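PDB 3ISL: (S)-ureidoglycine--glyoxylate transaminase from Bacillus subtilis, which catalyses the pyridoxal-phosphate-dependent transfer of the amino group of (S)-ureidoglycine to glyoxylate, giving oxalurate and glycine in purine catabolism. Local coordinates for residues E116-D124 and L313-M321. Residues are numbered along the deposited sequence; the frame is centred on the assembly and turned at random.
Sequences ECEWGTVFD and LFGDDSCKM
A loop-to-loop contact, pinned by one backbone hydrogen bond, joins Gly120 to Asp316 where the connection from strand 111-116 to helix 125-135, at the edge of the seven-stranded sheet of this class-V aminotransferase, meets the loop between helix 288-308 and strand 324-328. Asp316 N donates to Gly120 O over 3.0 Å, nearly straight (158° at the hydrogen) and in the carbonyl plane. That carbonyl is presented by a type II turn from Glu118 to Thr121, whose closing oxygen, Glu118 O, accepts both Thr121 N and Thr121 OG1. Phe314, its CG anti to the backbone N (chi1 168°), extends its ring to the turn: CZ lies 3.6 Å from Gly120 CA, and Trp119 O sits near the ring plane at its edge. Gly120 has a positive phi and lies so close to this ring that a CB would clash, which accounts for the glycine. On the far side of the bond, Val122 CG1 meets Cys319 SG at 3.5 Å, while Val122 CG2 lies 4.0 Å from Cys319 CB, so both methyls of the valine border the cysteine. Shortening Val122 to an alanine removes both methyls and is likely to leave a gap beside the buried Cys319. Asp316 turns its carboxylate back on its own loop: OD1 receives Ser318 N on its anti lone pair, an Asx turn. Arg151 of strand 151-152 lies against Phe314, Val122 and Cys319, so the contact borders that strand, and Cys319 is bonded through its backbone to Ile152. Away from the cofactor pocket, the single N-H...O bond thus sets Gly120 against Asp316, while Phe314 on Gly120 and Val122 on Cys319 add apolar contact without any salt bridge between the loops.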
loop_
_atom_site.group_PDB
_atom_site.type_symbol
_atom_site.label_atom_id
_atom_site.label_comp_id
_atom_site.label_asym_id
_atom_site.label_seq_id
_atom_site.Cartn_x
_atom_site.Cartn_y
_atom_site.Cartn_z
ATOM N N GLU A 116 21.105 3.588 -23.310
ATOM C CA GLU A 116 20.880 4.871 -22.639
ATOM C C GLU A 116 21.034 6.008 -23.631
ATOM O O GLU A 116 22.005 6.054 -24.383
ATOM C CB GLU A 116 21.857 5.064 -21.488
ATOM C CG GLU A 116 21.765 4.020 -20.322
ATOM C CD GLU A 116 23.059 4.020 -19.470
ATOM O OE1 GLU A 116 24.081 3.439 -19.899
ATOM O OE2 GLU A 116 23.100 4.620 -18.389
ATOM N N CYS A 117 20.089 6.940 -23.624
ATOM C CA CYS A 117 20.261 8.148 -24.410
ATOM C C CYS A 117 20.229 9.412 -23.561
ATOM O O CYS A 117 19.914 9.359 -22.365
ATOM C CB CYS A 117 19.251 8.254 -25.578
ATOM S SG CYS A 117 17.555 8.424 -25.065
ATOM N N GLU A 118 20.532 10.541 -24.219
ATOM C CA GLU A 118 20.576 11.811 -23.556
ATOM C C GLU A 118 19.251 12.215 -22.907
ATOM O O GLU A 118 18.212 12.221 -23.551
ATOM C CB GLU A 118 21.000 12.928 -24.526
ATOM C CG GLU A 118 21.955 13.857 -23.842
ATOM C CD GLU A 118 22.038 15.256 -24.412
ATOM O OE1 GLU A 118 23.179 15.777 -24.433
ATOM O OE2 GLU A 118 21.004 15.858 -24.781
ATOM N N TRP A 119 19.339 12.656 -21.655
ATOM C CA TRP A 119 18.175 13.146 -20.954
ATOM C C TRP A 119 17.651 14.376 -21.679
ATOM O O TRP A 119 18.415 15.305 -21.976
ATOM C CB TRP A 119 18.444 13.396 -19.469
ATOM C CG TRP A 119 18.554 12.149 -18.672
ATOM C CD1 TRP A 119 18.897 10.909 -19.126
ATOM C CD2 TRP A 119 18.325 12.014 -17.263
ATOM N NE1 TRP A 119 18.908 10.009 -18.078
ATOM C CE2 TRP A 119 18.527 10.655 -16.933
ATOM C CE3 TRP A 119 17.944 12.905 -16.253
ATOM C CZ2 TRP A 119 18.388 10.167 -15.631
ATOM C CZ3 TRP A 119 17.777 12.411 -14.949
ATOM C CH2 TRP A 119 18.016 11.052 -14.663
ATOM N N GLY A 120 16.362 14.314 -22.020
ATOM C CA GLY A 120 15.676 15.365 -22.762
ATOM C C GLY A 120 15.368 14.922 -24.182
ATOM O O GLY A 120 14.682 15.632 -24.920
ATOM N N THR A 121 15.896 13.764 -24.584
ATOM C CA THR A 121 15.584 13.210 -25.897
ATOM C C THR A 121 14.974 11.807 -25.675
ATOM O O THR A 121 14.844 11.349 -24.495
ATOM C CB THR A 121 16.853 13.128 -26.836
ATOM O OG1 THR A 121 17.654 12.006 -26.465
ATOM C CG2 THR A 121 17.738 14.419 -26.771
ATOM N N VAL A 122 14.607 11.132 -26.770
ATOM C CA VAL A 122 14.126 9.728 -26.726
ATOM C C VAL A 122 14.901 8.919 -27.798
ATOM O O VAL A 122 15.537 9.502 -28.643
ATOM C CB VAL A 122 12.557 9.580 -26.940
ATOM C CG1 VAL A 122 11.731 10.382 -25.891
ATOM C CG2 VAL A 122 12.111 9.939 -28.402
ATOM N N PHE A 123 14.769 7.596 -27.795
ATOM C CA PHE A 123 15.317 6.720 -28.851
ATOM C C PHE A 123 14.544 6.776 -30.181
ATOM O O PHE A 123 13.340 6.957 -30.179
ATOM C CB PHE A 123 15.306 5.266 -28.361
ATOM C CG PHE A 123 16.205 5.034 -27.165
ATOM C CD1 PHE A 123 17.550 4.764 -27.348
ATOM C CD2 PHE A 123 15.696 5.108 -25.873
ATOM C CE1 PHE A 123 18.393 4.531 -26.242
ATOM C CE2 PHE A 123 16.488 4.867 -24.752
ATOM C CZ PHE A 123 17.868 4.584 -24.938
ATOM N N ASP A 124 15.244 6.605 -31.300
ATOM C CA ASP A 124 14.593 6.206 -32.530
ATOM C C ASP A 124 14.164 4.758 -32.276
ATOM O O ASP A 124 15.031 3.981 -31.964
ATOM C CB ASP A 124 15.623 6.193 -33.654
ATOM C CG ASP A 124 14.990 5.937 -34.979
ATOM O OD1 ASP A 124 14.086 5.094 -35.076
ATOM O OD2 ASP A 124 15.351 6.602 -35.932
ATOM N N LEU A 313 11.441 26.483 -22.435
ATOM C CA LEU A 313 11.281 25.082 -22.040
ATOM C C LEU A 313 12.560 24.271 -22.305
ATOM O O LEU A 313 13.254 24.497 -23.288
ATOM C CB LEU A 313 10.079 24.461 -22.767
ATOM C CG LEU A 313 8.734 25.172 -22.517
ATOM C CD1 LEU A 313 7.571 24.401 -23.185
ATOM C CD2 LEU A 313 8.475 25.356 -21.025
ATOM N N PHE A 314 12.863 23.342 -21.409
ATOM C CA PHE A 314 13.872 22.323 -21.644
ATOM C C PHE A 314 13.341 21.231 -22.569
ATOM O O PHE A 314 12.131 20.884 -22.533
ATOM C CB PHE A 314 14.245 21.686 -20.300
ATOM C CG PHE A 314 15.069 20.414 -20.400
ATOM C CD1 PHE A 314 16.419 20.473 -20.698
ATOM C CD2 PHE A 314 14.489 19.175 -20.158
ATOM C CE1 PHE A 314 17.209 19.283 -20.786
ATOM C CE2 PHE A 314 15.254 17.987 -20.218
ATOM C CZ PHE A 314 16.597 18.031 -20.534
ATOM N N GLY A 315 14.243 20.684 -23.393
ATOM C CA GLY A 315 13.984 19.356 -23.933
ATOM C C GLY A 315 13.482 19.336 -25.362
ATOM O O GLY A 315 13.126 20.395 -25.917
ATOM N N ASP A 316 13.487 18.126 -25.950
ATOM C CA ASP A 316 13.129 17.884 -27.355
ATOM C C ASP A 316 11.623 18.116 -27.483
ATOM O O ASP A 316 10.826 17.344 -26.934
ATOM C CB ASP A 316 13.448 16.431 -27.722
ATOM C CG ASP A 316 13.554 16.191 -29.211
ATOM O OD1 ASP A 316 12.615 16.511 -29.985
ATOM O OD2 ASP A 316 14.598 15.627 -29.612
ATOM N N ASP A 317 11.264 19.173 -28.224
ATOM C CA ASP A 317 9.864 19.536 -28.463
ATOM C C ASP A 317 9.080 18.429 -29.210
ATOM O O ASP A 317 7.879 18.346 -29.079
ATOM C CB ASP A 317 9.735 20.924 -29.155
ATOM C CG ASP A 317 10.324 20.962 -30.579
ATOM O OD1 ASP A 317 10.366 19.935 -31.319
ATOM O OD2 ASP A 317 10.763 22.068 -30.990
ATOM N N SER A 318 9.736 17.545 -29.935
ATOM C CA SER A 318 8.973 16.519 -30.678
ATOM C C SER A 318 8.444 15.382 -29.813
ATOM O O SER A 318 7.489 14.709 -30.178
ATOM C CB SER A 318 9.773 15.958 -31.856
ATOM O OG SER A 318 10.942 15.316 -31.392
ATOM N N CYS A 319 9.027 15.183 -28.655
ATOM C CA CYS A 319 8.559 14.133 -27.781
ATOM C C CYS A 319 8.223 14.748 -26.407
ATOM O O CYS A 319 8.562 14.168 -25.385
ATOM C CB CYS A 319 9.644 13.036 -27.656
ATOM S SG CYS A 319 11.275 13.709 -27.038
ATOM N N LYS A 320 7.535 15.891 -26.372
ATOM C CA LYS A 320 7.229 16.520 -25.104
ATOM C C LYS A 320 6.066 15.769 -24.421
ATOM O O LYS A 320 5.004 15.628 -24.988
ATOM C CB LYS A 320 6.810 17.969 -25.229
ATOM C CG LYS A 320 6.518 18.600 -23.815
ATOM C CD LYS A 320 5.917 20.056 -23.934
ATOM C CE LYS A 320 5.543 20.567 -22.552
ATOM N NZ LYS A 320 4.348 19.808 -22.015
ATOM N N MET A 321 6.277 15.329 -23.200
ATOM C CA MET A 321 5.170 14.754 -22.422
ATOM C C MET A 321 4.065 15.823 -22.198
ATOM O O MET A 321 4.343 16.896 -21.677
ATOM C CB MET A 321 5.701 14.248 -21.073
ATOM C CG MET A 321 4.757 13.264 -20.362
ATOM S SD MET A 321 5.435 12.430 -18.868
ATOM C CE MET A 321 6.813 13.399 -18.564
#